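Local structure of Rab GDP dissociation inhibitor alpha (Naegleria fowleri, 6C87) at residues V16-G21 with K263-I268; E24-G29 with K97-T102; K87-N92 with M109-V114. The protein probably binds prenylated Rab GTPases in their GDP-bound state, slowing nucleotide release and keeping them soluble in the cytosol, as GDP dissociation inhibitors do. All blocks are in the same frame, centred on the assembly; numbering follows the deposited sequence.

Interaction 1 of 3, residues V16-G21 with K263-I268; sequences VVLGTG and KKVDRI
L18 meets V265 and I268 with the two branches of its isobutyl group, one methyl for each. CD2 approaches CG2 of V265 tip to tip, the two atoms 4.2 Å apart, while CD1 meets CD1 of I268 in the same end-on fashion. L18 points its CB toward 263-268, and with CG anti to the carbonyl carbon (chi1 -58°) its two methyls meet one partner each. V265 points its CB toward L18, their CA atoms 8.9 Å apart, whereas I268 starts off to one side and only its terminal CD1 bends in. Strand 15-18 is the central strand of a parallel five-stranded sheet, and the glycine-containing loop G19-T20-G21 leads from it to helix 22-33, with G21 as N-cap. This strand-glycine loop-helix unit resembles the dinucleotide-binding start of Rossmann-like folds, consistent with the family's clan. In the partner segment, 267-268 begins strand 267-270 of a small antiparallel sheet, with a classic beta bulge at D266 and R267 facing E280. V279 of the middle strand of that sheet touches V16, V265 and I268, and M41, Y297 and F298 pack on L18.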
ATOM      1  N   VAL A  16      -1.427  22.128 -18.107  1.00 52.48           N
ATOM      2  CA  VAL A  16      -0.779  23.436 -18.102  1.00 47.09           C
ATOM      3  C   VAL A  16      -0.539  23.840 -16.652  1.00 48.79           C
ATOM      4  O   VAL A  16      -1.458  23.781 -15.828  1.00 56.66           O
ATOM      5  CB  VAL A  16      -1.622  24.498 -18.831  1.00 48.97           C
ATOM      6  CG1 VAL A  16      -0.987  25.875 -18.675  1.00 47.50           C
ATOM      7  CG2 VAL A  16      -1.769  24.152 -20.290  1.00 46.93           C
ATOM      8  N   VAL A  17       0.695  24.232 -16.337  1.00 39.86           N
ATOM      9  CA  VAL A  17       1.079  24.677 -15.001  1.00 39.20           C
ATOM     10  C   VAL A  17       1.391  26.170 -15.057  1.00 43.99           C
ATOM     11  O   VAL A  17       2.140  26.619 -15.933  1.00 41.33           O
ATOM     12  CB  VAL A  17       2.286  23.891 -14.463  1.00 38.33           C
ATOM     13  CG1 VAL A  17       2.665  24.389 -13.066  1.00 35.09           C
ATOM     14  CG2 VAL A  17       1.980  22.400 -14.434  1.00 42.59           C
ATOM     15  N   LEU A  18       0.850  26.928 -14.101  1.00 41.07           N
ATOM     16  CA  LEU A  18       0.970  28.382 -14.085  1.00 40.85           C
ATOM     17  C   LEU A  18       1.677  28.836 -12.810  1.00 46.40           C
ATOM     18  O   LEU A  18       1.179  28.603 -11.703  1.00 46.09           O
ATOM     19  CB  LEU A  18      -0.411  29.023 -14.203  1.00 40.45           C
ATOM     20  CG  LEU A  18      -1.185  28.625 -15.466  1.00 52.68           C
ATOM     21  CD1 LEU A  18      -2.556  29.297 -15.547  1.00 50.26           C
ATOM     22  CD2 LEU A  18      -0.368  28.943 -16.707  1.00 55.13           C
ATOM     23  N   GLY A  19       2.813  29.507 -12.967  1.00 48.21           N
ATOM     24  CA  GLY A  19       3.622  30.004 -11.866  1.00 43.75           C
ATOM     25  C   GLY A  19       4.785  29.083 -11.531  1.00 43.65           C
ATOM     26  O   GLY A  19       4.711  27.859 -11.683  1.00 45.71           O
ATOM     27  N   THR A  20       5.886  29.679 -11.056  1.00 40.89           N
ATOM     28  CA  THR A  20       7.096  28.915 -10.760  1.00 42.80           C
ATOM     29  C   THR A  20       7.480  28.990  -9.283  1.00 41.31           C
ATOM     30  O   THR A  20       8.660  28.906  -8.944  1.00 37.62           O
ATOM     31  CB  THR A  20       8.282  29.361 -11.619  1.00 40.98           C
ATOM     32  OG1 THR A  20       8.462  30.783 -11.525  1.00 41.13           O
ATOM     33  CG2 THR A  20       8.054  28.970 -13.079  1.00 43.58           C
ATOM     34  N   GLY A  21       6.507  29.138  -8.385  1.00 39.45           N
ATOM     35  CA  GLY A  21       6.762  28.796  -7.002  1.00 35.14           C
ATOM     36  C   GLY A  21       7.118  27.329  -6.874  1.00 35.29           C
ATOM     37  O   GLY A  21       6.849  26.522  -7.768  1.00 41.26           O
ATOM     38  N   LYS A 263       5.135  35.210 -20.034  1.00 56.78           N
ATOM     39  CA  LYS A 263       3.975  34.871 -20.854  1.00 65.55           C
ATOM     40  C   LYS A 263       2.703  35.164 -20.062  1.00 66.84           C
ATOM     41  O   LYS A 263       2.349  34.419 -19.143  1.00 68.68           O
ATOM     42  CB  LYS A 263       4.025  33.409 -21.303  1.00 58.98           C
ATOM     43  N   LYS A 264       2.026  36.252 -20.424  1.00 71.73           N
ATOM     44  CA  LYS A 264       0.768  36.621 -19.790  1.00 76.37           C
ATOM     45  C   LYS A 264      -0.350  35.693 -20.255  1.00 74.89           C
ATOM     46  O   LYS A 264      -0.379  35.244 -21.405  1.00 71.05           O
ATOM     47  CB  LYS A 264       0.408  38.075 -20.113  1.00 80.24           C
ATOM     48  N   VAL A 265      -1.270  35.397 -19.346  1.00 80.83           N
ATOM     49  CA  VAL A 265      -2.410  34.535 -19.632  1.00 93.98           C
ATOM     50  C   VAL A 265      -3.605  35.423 -19.966  1.00 97.60           C
ATOM     51  O   VAL A 265      -4.080  36.183 -19.115  1.00 97.45           O
ATOM     52  CB  VAL A 265      -2.719  33.598 -18.459  1.00 94.56           C
ATOM     53  CG1 VAL A 265      -3.991  32.805 -18.741  1.00 93.20           C
ATOM     54  CG2 VAL A 265      -1.535  32.672 -18.196  1.00 91.86           C
ATOM     55  N   ASP A 266      -4.084  35.343 -21.213  1.00 96.90           N
ATOM     56  CA  ASP A 266      -5.219  36.166 -21.629  1.00 96.49           C
ATOM     57  C   ASP A 266      -6.502  35.704 -20.951  1.00 91.08           C
ATOM     58  O   ASP A 266      -7.216  36.504 -20.335  1.00 92.03           O
ATOM     59  CB  ASP A 266      -5.387  36.126 -23.151  1.00 98.19           C
ATOM     60  CG  ASP A 266      -4.167  36.641 -23.895  1.00100.54           C
ATOM     61  OD1 ASP A 266      -3.251  37.185 -23.243  1.00 94.88           O
ATOM     62  OD2 ASP A 266      -4.134  36.505 -25.139  1.00106.71           O
ATOM     63  N   ARG A 267      -6.818  34.415 -21.065  1.00 85.76           N
ATOM     64  CA  ARG A 267      -8.031  33.868 -20.481  1.00 83.48           C
ATOM     65  C   ARG A 267      -7.837  32.375 -20.280  1.00 79.19           C
ATOM     66  O   ARG A 267      -7.053  31.736 -20.985  1.00 82.92           O
ATOM     67  CB  ARG A 267      -9.259  34.128 -21.367  1.00 82.69           C
ATOM     68  N   ILE A 268      -8.554  31.832 -19.320  1.00 74.49           N
ATOM     69  CA  ILE A 268      -8.693  30.390 -19.183  1.00 74.24           C
ATOM     70  C   ILE A 268      -9.947  29.990 -19.941  1.00 79.99           C
ATOM     71  O   ILE A 268     -10.983  30.655 -19.834  1.00 80.28           O
ATOM     72  CB  ILE A 268      -8.770  29.976 -17.700  1.00 70.14           C
ATOM     73  CG1 ILE A 268      -7.626  30.603 -16.904  1.00 68.36           C
ATOM     74  CG2 ILE A 268      -8.743  28.462 -17.562  1.00 67.88           C
ATOM     75  CD1 ILE A 268      -6.254  30.065 -17.275  1.00 68.62           C
TER

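Interaction 2 of 3, residues E24-G29 with K97-T102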
ATOM      1  N   GLU A  24       4.414  24.555  -7.608  1.00 39.04           N
ATOM      2  CA  GLU A  24       4.109  24.313  -9.016  1.00 39.49           C
ATOM      3  C   GLU A  24       5.257  23.596  -9.719  1.00 41.31           C
ATOM      4  O   GLU A  24       5.027  22.684 -10.525  1.00 44.37           O
ATOM      5  CB  GLU A  24       3.781  25.635  -9.714  1.00 42.08           C
ATOM      6  CG  GLU A  24       2.367  26.172  -9.475  1.00 43.91           C
ATOM      7  CD  GLU A  24       2.104  26.623  -8.038  1.00 50.38           C
ATOM      8  OE1 GLU A  24       3.009  27.207  -7.401  1.00 48.41           O
ATOM      9  OE2 GLU A  24       0.974  26.399  -7.552  1.00 48.86           O
ATOM     10  N   CYS A  25       6.499  23.973  -9.409  1.00 39.70           N
ATOM     11  CA  CYS A  25       7.649  23.332 -10.037  1.00 37.95           C
ATOM     12  C   CYS A  25       7.697  21.840  -9.721  1.00 39.63           C
ATOM     13  O   CYS A  25       8.037  21.027 -10.588  1.00 39.08           O
ATOM     14  CB  CYS A  25       8.939  24.022  -9.592  1.00 41.35           C
ATOM     15  SG  CYS A  25       9.181  25.703 -10.255  1.00 45.15           S
ATOM     16  N   VAL A  26       7.377  21.462  -8.479  1.00 35.93           N
ATOM     17  CA  VAL A  26       7.417  20.059  -8.079  1.00 30.70           C
ATOM     18  C   VAL A  26       6.269  19.281  -8.714  1.00 41.16           C
ATOM     19  O   VAL A  26       6.448  18.141  -9.163  1.00 49.35           O
ATOM     20  CB  VAL A  26       7.392  19.942  -6.546  1.00 38.21           C
ATOM     21  CG1 VAL A  26       7.292  18.476  -6.129  1.00 38.11           C
ATOM     22  CG2 VAL A  26       8.638  20.583  -5.952  1.00 39.16           C
ATOM     23  N   ILE A  27       5.069  19.863  -8.738  1.00 37.27           N
ATOM     24  CA  ILE A  27       3.951  19.212  -9.411  1.00 41.54           C
ATOM     25  C   ILE A  27       4.258  19.031 -10.896  1.00 44.99           C
ATOM     26  O   ILE A  27       4.032  17.956 -11.468  1.00 45.61           O
ATOM     27  CB  ILE A  27       2.652  20.012  -9.178  1.00 42.14           C
ATOM     28  CG1 ILE A  27       2.185  19.859  -7.732  1.00 40.28           C
ATOM     29  CG2 ILE A  27       1.539  19.536 -10.107  1.00 39.00           C
ATOM     30  CD1 ILE A  27       1.784  18.440  -7.380  1.00 39.80           C
ATOM     31  N   SER A  28       4.798  20.074 -11.534  1.00 39.34           N
ATOM     32  CA  SER A  28       5.161  19.987 -12.946  1.00 39.21           C
ATOM     33  C   SER A  28       6.206  18.902 -13.194  1.00 40.95           C
ATOM     34  O   SER A  28       6.085  18.118 -14.146  1.00 38.50           O
ATOM     35  CB  SER A  28       5.669  21.346 -13.422  1.00 35.79           C
ATOM     36  OG  SER A  28       6.079  21.313 -14.774  1.00 41.05           O
ATOM     37  N   GLY A  29       7.228  18.825 -12.334  1.00 37.97           N
ATOM     38  CA  GLY A  29       8.250  17.800 -12.490  1.00 37.28           C
ATOM     39  C   GLY A  29       7.721  16.391 -12.289  1.00 44.67           C
ATOM     40  O   GLY A  29       8.084  15.471 -13.029  1.00 48.97           O
ATOM     41  N   LYS A  97      12.141  13.679  -0.036  1.00 51.94           N
ATOM     42  CA  LYS A  97      11.775  12.443  -0.722  1.00 51.98           C
ATOM     43  C   LYS A  97      11.071  12.721  -2.046  1.00 50.10           C
ATOM     44  O   LYS A  97      11.327  12.039  -3.045  1.00 46.09           O
ATOM     45  CB  LYS A  97      10.911  11.565   0.188  1.00 48.30           C
ATOM     46  CG  LYS A  97      11.715  10.890   1.293  1.00 46.43           C
ATOM     47  CD  LYS A  97      10.875   9.983   2.176  1.00 45.87           C
ATOM     48  CE  LYS A  97      11.744   9.334   3.242  1.00 50.10           C
ATOM     49  NZ  LYS A  97      11.029   8.267   3.987  1.00 59.06           N
ATOM     50  N   ILE A  98      10.203  13.737  -2.085  1.00 51.29           N
ATOM     51  CA  ILE A  98       9.537  14.083  -3.337  1.00 51.79           C
ATOM     52  C   ILE A  98      10.549  14.592  -4.357  1.00 53.51           C
ATOM     53  O   ILE A  98      10.496  14.226  -5.537  1.00 52.68           O
ATOM     54  CB  ILE A  98       8.437  15.124  -3.088  1.00 52.12           C
ATOM     55  CG1 ILE A  98       7.430  14.618  -2.060  1.00 52.51           C
ATOM     56  CG2 ILE A  98       7.706  15.423  -4.381  1.00 55.71           C
ATOM     57  CD1 ILE A  98       6.396  15.672  -1.672  1.00 47.95           C
ATOM     58  N   LEU A  99      11.478  15.448  -3.916  1.00 49.60           N
ATOM     59  CA  LEU A  99      12.530  15.946  -4.797  1.00 41.30           C
ATOM     60  C   LEU A  99      13.365  14.807  -5.364  1.00 46.66           C
ATOM     61  O   LEU A  99      13.768  14.845  -6.533  1.00 50.72           O
ATOM     62  CB  LEU A  99      13.421  16.918  -4.028  1.00 35.20           C
ATOM     63  CG  LEU A  99      12.783  18.252  -3.654  1.00 37.87           C
ATOM     64  CD1 LEU A  99      13.762  19.118  -2.861  1.00 33.32           C
ATOM     65  CD2 LEU A  99      12.307  18.955  -4.925  1.00 30.88           C
ATOM     66  N   ARG A 100      13.635  13.782  -4.550  1.00 40.37           N
ATOM     67  CA  ARG A 100      14.376  12.627  -5.042  1.00 37.85           C
ATOM     68  C   ARG A 100      13.596  11.881  -6.114  1.00 44.70           C
ATOM     69  O   ARG A 100      14.185  11.381  -7.079  1.00 48.79           O
ATOM     70  CB  ARG A 100      14.736  11.689  -3.892  1.00 40.56           C
ATOM     71  CG  ARG A 100      15.968  12.108  -3.102  1.00 47.57           C
ATOM     72  CD  ARG A 100      16.124  11.305  -1.814  1.00 45.49           C
ATOM     73  NE  ARG A 100      17.065  11.948  -0.905  1.00 47.94           N
ATOM     74  CZ  ARG A 100      17.220  11.628   0.378  1.00 48.35           C
ATOM     75  NH1 ARG A 100      16.479  10.669   0.921  1.00 45.82           N
ATOM     76  NH2 ARG A 100      18.111  12.280   1.122  1.00 39.99           N
ATOM     77  N   MET A 101      12.273  11.803  -5.970  1.00 48.26           N
ATOM     78  CA  MET A 101      11.454  11.099  -6.951  1.00 37.79           C
ATOM     79  C   MET A 101      11.552  11.735  -8.333  1.00 42.60           C
ATOM     80  O   MET A 101      11.527  11.031  -9.350  1.00 51.54           O
ATOM     81  CB  MET A 101      10.005  11.080  -6.486  1.00 35.24           C
ATOM     82  CG  MET A 101       9.715  10.138  -5.353  1.00 47.87           C
ATOM     83  SD  MET A 101       8.001  10.378  -4.871  1.00 55.71           S
ATOM     84  CE  MET A 101       7.203   9.303  -6.065  1.00 54.86           C
ATOM     85  N   THR A 102      11.658  13.064  -8.393  1.00 38.00           N
ATOM     86  CA  THR A 102      11.788  13.729  -9.685  1.00 41.92           C
ATOM     87  C   THR A 102      13.181  13.571 -10.277  1.00 45.09           C
ATOM     88  O   THR A 102      13.342  13.679 -11.495  1.00 46.18           O
ATOM     89  CB  THR A 102      11.503  15.224  -9.559  1.00 44.41           C
ATOM     90  OG1 THR A 102      12.524  15.825  -8.753  1.00 41.07           O
ATOM     91  CG2 THR A 102      10.129  15.477  -8.925  1.00 44.80           C
TER
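V26 of helix 24-29 carries the contact with I98 and L99 of helix 97-102. Its CB leaves the backbone toward the other helix and there splits. CG1, anti to the backbone N (chi1 174°), reaches CG2 of I98 at 3.5 Å. CG2 lies beside the backbone N and meets CD2 of L99 at 4.1 Å. Each of these side chains crosses V26 at about a right angle, so the two valine methyls meet one methyl each of two consecutive residues. I98 offers its short CG2 branch, whereas L99 begins to the side and brings one methyl of its tip round to the contact.

One turn further on, G29 and T102 bring the helices together without a side chain on the first of them. Their CA atoms are 6.1 Å apart, closer than the 7.3 Å between the CA atoms of V26 and L99, and CG2 of T102 rests against the backbone C of G29. The hydroxyl of T102 turns back on its own helix: OG1 donates to the carbonyl O of L99 over 2.7 Å, tilted 27° from the carbonyl plane, and is also hydrogen-bonded to V104 N. That leaves the methyl as the group facing the glycine, and the buried hydroxyl is satisfied by L99 O and V104 N.

The axes of the two short segments approach to 10.0 Å at an angle of 42°. Helix 422-436 packs against the pair, with I428 on V26 and V429 on I98; helix 243-254 adds F248, which touches both V26 and L99, and L251, which touches T102. Helix 22-33 in turn lies on strand 15-18, with E24 and S28 packed on V17.

Interaction 3 of 3, residues K87-N92 with M109-V114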
ATOM      1  N   LYS A  87      12.751  28.708   3.530  1.00 35.77           N
ATOM      2  CA  LYS A  87      12.372  27.568   4.353  1.00 37.61           C
ATOM      3  C   LYS A  87      13.489  26.535   4.315  1.00 41.37           C
ATOM      4  O   LYS A  87      14.139  26.339   3.282  1.00 41.84           O
ATOM      5  CB  LYS A  87      11.052  26.925   3.885  1.00 31.52           C
ATOM      6  CG  LYS A  87       9.809  27.804   4.011  1.00 36.54           C
ATOM      7  CD  LYS A  87       8.627  27.181   3.252  1.00 36.01           C
ATOM      8  CE  LYS A  87       7.339  28.000   3.389  1.00 31.96           C
ATOM      9  NZ  LYS A  87       6.591  27.723   4.656  1.00 34.16           N
ATOM     10  N   PHE A  88      13.716  25.885   5.444  1.00 35.72           N
ATOM     11  CA  PHE A  88      14.686  24.808   5.522  1.00 37.34           C
ATOM     12  C   PHE A  88      14.017  23.476   5.199  1.00 45.00           C
ATOM     13  O   PHE A  88      12.801  23.312   5.335  1.00 53.76           O
ATOM     14  CB  PHE A  88      15.308  24.750   6.918  1.00 40.19           C
ATOM     15  CG  PHE A  88      16.235  25.890   7.222  1.00 37.25           C
ATOM     16  CD1 PHE A  88      17.048  26.426   6.235  1.00 37.31           C
ATOM     17  CD2 PHE A  88      16.292  26.427   8.495  1.00 36.92           C
ATOM     18  CE1 PHE A  88      17.906  27.469   6.520  1.00 32.61           C
ATOM     19  CE2 PHE A  88      17.148  27.472   8.784  1.00 36.86           C
ATOM     20  CZ  PHE A  88      17.960  27.989   7.802  1.00 30.58           C
ATOM     21  N   LEU A  89      14.825  22.515   4.763  1.00 41.93           N
ATOM     22  CA  LEU A  89      14.333  21.168   4.527  1.00 40.49           C
ATOM     23  C   LEU A  89      14.764  20.274   5.683  1.00 45.55           C
ATOM     24  O   LEU A  89      15.951  20.215   6.024  1.00 45.39           O
ATOM     25  CB  LEU A  89      14.853  20.602   3.204  1.00 43.40           C
ATOM     26  CG  LEU A  89      14.446  21.269   1.887  1.00 41.68           C
ATOM     27  CD1 LEU A  89      15.409  22.406   1.494  1.00 36.57           C
ATOM     28  CD2 LEU A  89      14.321  20.232   0.781  1.00 38.04           C
ATOM     29  N   MET A  90      13.798  19.578   6.279  1.00 43.99           N
ATOM     30  CA  MET A  90      14.121  18.489   7.192  1.00 39.56           C
ATOM     31  C   MET A  90      14.823  17.397   6.393  1.00 39.41           C
ATOM     32  O   MET A  90      14.314  16.948   5.360  1.00 38.71           O
ATOM     33  CB  MET A  90      12.851  17.972   7.865  1.00 36.49           C
ATOM     34  CG  MET A  90      12.994  16.659   8.617  1.00 42.59           C
ATOM     35  SD  MET A  90      14.044  16.742  10.086  1.00 51.61           S
ATOM     36  CE  MET A  90      13.216  18.003  11.056  1.00 38.45           C
ATOM     37  N   ALA A  91      15.984  16.962   6.893  1.00 39.11           N
ATOM     38  CA  ALA A  91      16.960  16.228   6.087  1.00 41.49           C
ATOM     39  C   ALA A  91      16.399  14.994   5.385  1.00 52.81           C
ATOM     40  O   ALA A  91      16.808  14.686   4.259  1.00 71.19           O
ATOM     41  CB  ALA A  91      18.148  15.836   6.957  1.00 41.84           C
ATOM     42  N   ASN A  92      15.474  14.268   6.010  1.00 39.61           N
ATOM     43  CA  ASN A  92      14.909  13.114   5.304  1.00 43.95           C
ATOM     44  C   ASN A  92      13.386  13.160   5.296  1.00 42.60           C
ATOM     45  O   ASN A  92      12.725  12.117   5.344  1.00 42.11           O
ATOM     46  CB  ASN A  92      15.406  11.795   5.900  1.00 55.30           C
ATOM     47  CG  ASN A  92      16.716  11.325   5.280  1.00 55.88           C
ATOM     48  OD1 ASN A  92      16.840  11.233   4.058  1.00 60.23           O
ATOM     49  ND2 ASN A  92      17.700  11.035   6.122  1.00 54.24           N
ATOM     50  N   MET A 109      23.431  20.162  -8.076  1.00 74.40           N
ATOM     51  CA  MET A 109      22.740  20.746  -6.936  1.00 65.65           C
ATOM     52  C   MET A 109      23.309  20.188  -5.640  1.00 59.34           C
ATOM     53  O   MET A 109      23.385  18.968  -5.470  1.00 70.26           O
ATOM     54  CB  MET A 109      21.240  20.461  -7.029  1.00 63.26           C
ATOM     55  CG  MET A 109      20.445  21.023  -5.892  1.00 65.59           C
ATOM     56  SD  MET A 109      18.689  21.028  -6.270  1.00 65.28           S
ATOM     57  CE  MET A 109      18.218  22.498  -5.375  1.00 69.87           C
ATOM     58  N   GLU A 110      23.746  21.075  -4.752  1.00 46.48           N
ATOM     59  CA  GLU A 110      24.331  20.700  -3.473  1.00 49.60           C
ATOM     60  C   GLU A 110      23.446  21.161  -2.320  1.00 50.99           C
ATOM     61  O   GLU A 110      23.069  22.336  -2.248  1.00 45.98           O
ATOM     62  CB  GLU A 110      25.732  21.288  -3.306  1.00 55.14           C
ATOM     63  CG  GLU A 110      26.322  20.982  -1.937  1.00 59.41           C
ATOM     64  CD  GLU A 110      27.674  21.619  -1.713  1.00 69.53           C
ATOM     65  OE1 GLU A 110      28.225  22.207  -2.672  1.00 72.81           O
ATOM     66  OE2 GLU A 110      28.174  21.542  -0.566  1.00 70.53           O
ATOM     67  N   PHE A 111      23.151  20.248  -1.397  1.00 48.79           N
ATOM     68  CA  PHE A 111      22.497  20.596  -0.142  1.00 50.43           C
ATOM     69  C   PHE A 111      23.564  20.727   0.935  1.00 52.28           C
ATOM     70  O   PHE A 111      24.429  19.855   1.072  1.00 61.29           O
ATOM     71  CB  PHE A 111      21.454  19.549   0.258  1.00 47.48           C
ATOM     72  CG  PHE A 111      20.210  19.593  -0.576  1.00 55.00           C
ATOM     73  CD1 PHE A 111      19.321  20.644  -0.460  1.00 58.21           C
ATOM     74  CD2 PHE A 111      19.929  18.586  -1.487  1.00 66.24           C
ATOM     75  CE1 PHE A 111      18.167  20.694  -1.235  1.00 61.18           C
ATOM     76  CE2 PHE A 111      18.778  18.631  -2.265  1.00 64.69           C
ATOM     77  CZ  PHE A 111      17.898  19.685  -2.139  1.00 57.59           C
ATOM     78  N   ALA A 112      23.502  21.823   1.689  1.00 41.80           N
ATOM     79  CA  ALA A 112      24.428  22.100   2.776  1.00 39.01           C
ATOM     80  C   ALA A 112      23.685  22.164   4.102  1.00 40.76           C
ATOM     81  O   ALA A 112      22.509  22.542   4.156  1.00 43.05           O
ATOM     82  CB  ALA A 112      25.177  23.408   2.536  1.00 32.69           C
ATOM     83  N   LEU A 113      24.381  21.787   5.173  1.00 38.89           N
ATOM     84  CA  LEU A 113      23.736  21.690   6.475  1.00 37.97           C
ATOM     85  C   LEU A 113      23.541  23.068   7.105  1.00 34.71           C
ATOM     86  O   LEU A 113      24.256  24.032   6.807  1.00 37.11           O
ATOM     87  CB  LEU A 113      24.538  20.770   7.401  1.00 40.46           C
ATOM     88  CG  LEU A 113      26.022  21.024   7.697  1.00 50.19           C
ATOM     89  CD1 LEU A 113      26.180  21.920   8.932  1.00 49.35           C
ATOM     90  CD2 LEU A 113      26.855  19.729   7.799  1.00 48.96           C
ATOM     91  N   VAL A 114      22.531  23.156   7.943  1.00 30.03           N
ATOM     92  CA  VAL A 114      22.269  24.317   8.776  1.00 28.18           C
ATOM     93  C   VAL A 114      22.953  24.101  10.119  1.00 35.11           C
ATOM     94  O   VAL A 114      22.892  23.004  10.694  1.00 35.12           O
ATOM     95  CB  VAL A 114      20.749  24.525   8.920  1.00 35.71           C
ATOM     96  CG1 VAL A 114      20.442  25.683   9.846  1.00 26.94           C
ATOM     97  CG2 VAL A 114      20.126  24.729   7.538  1.00 28.82           C
TER
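F88 and V114 face each other with their CA atoms 8.3 Å apart, and the two segments are not paired directly but each is hydrogen-bonded to strand 234-237, through L89 with V235 and A112 with Y236. The strands 89-90 and 111-121 both run antiparallel to 234-237 and so belong to the same mixed sheet; 234-237 pairs with both, and side chains of the two segments meet beyond their backbones.

V114 lays its CG2 methyl over one face of the F88 ring in a CH-pi contact, 3.8 Å from the ring centroid and 15° off the normal. The methyl is shifted toward the CD1-CE1 side, CD1 and CE1 of F88 both lying 3.7 Å from CG2, while CG1 reaches the far part of the ring at CE2, 3.9 Å away. With CG1 anti to the backbone N of V114 (chi1 177°) and CG2 beside that nitrogen, both methyls are turned to the ring. The F88 ring also meets that of Y236, whose plane is about perpendicular to it.

A second apolar pair joins the same segments: L89 CD1 comes to within 4.2 Å of CE1 of F111, on an oblique line. L89 also packs on L95 and V96 of helix 94-102, and P237 and T105 touch F111, whose backbone is also hydrogen-bonded to the second subunit.

With only methyl and aromatic groups meeting, the contact probably rests on burial of apolar surface, dispersion and the CH-pi interaction, with no directed polar bond between the segments.

How the interactions relate
The three contacts run in a chain from the Rossmann-like parallel sheet toward the middle of the chain fold. Interactions 1 and 2 have centres 19 Å apart and are joined through strand 15-18 and the helix 22-33 that follows it, with V17 CG1 lying 3.7 Å from E24 CB. Interactions 2 and 3, with centres 15 Å apart, interleave along the sequence: helix 94-102 follows strand 89-90 and precedes strand 111-121. R100 NH1 and N92 OD1 make a probable hydrogen bond of 3.2 Å there, while L99 CD1 packs on L89 CD2. Interactions 1 and 3 do not touch, their nearest atoms being about 10 Å apart, whereas interaction 2 touches both.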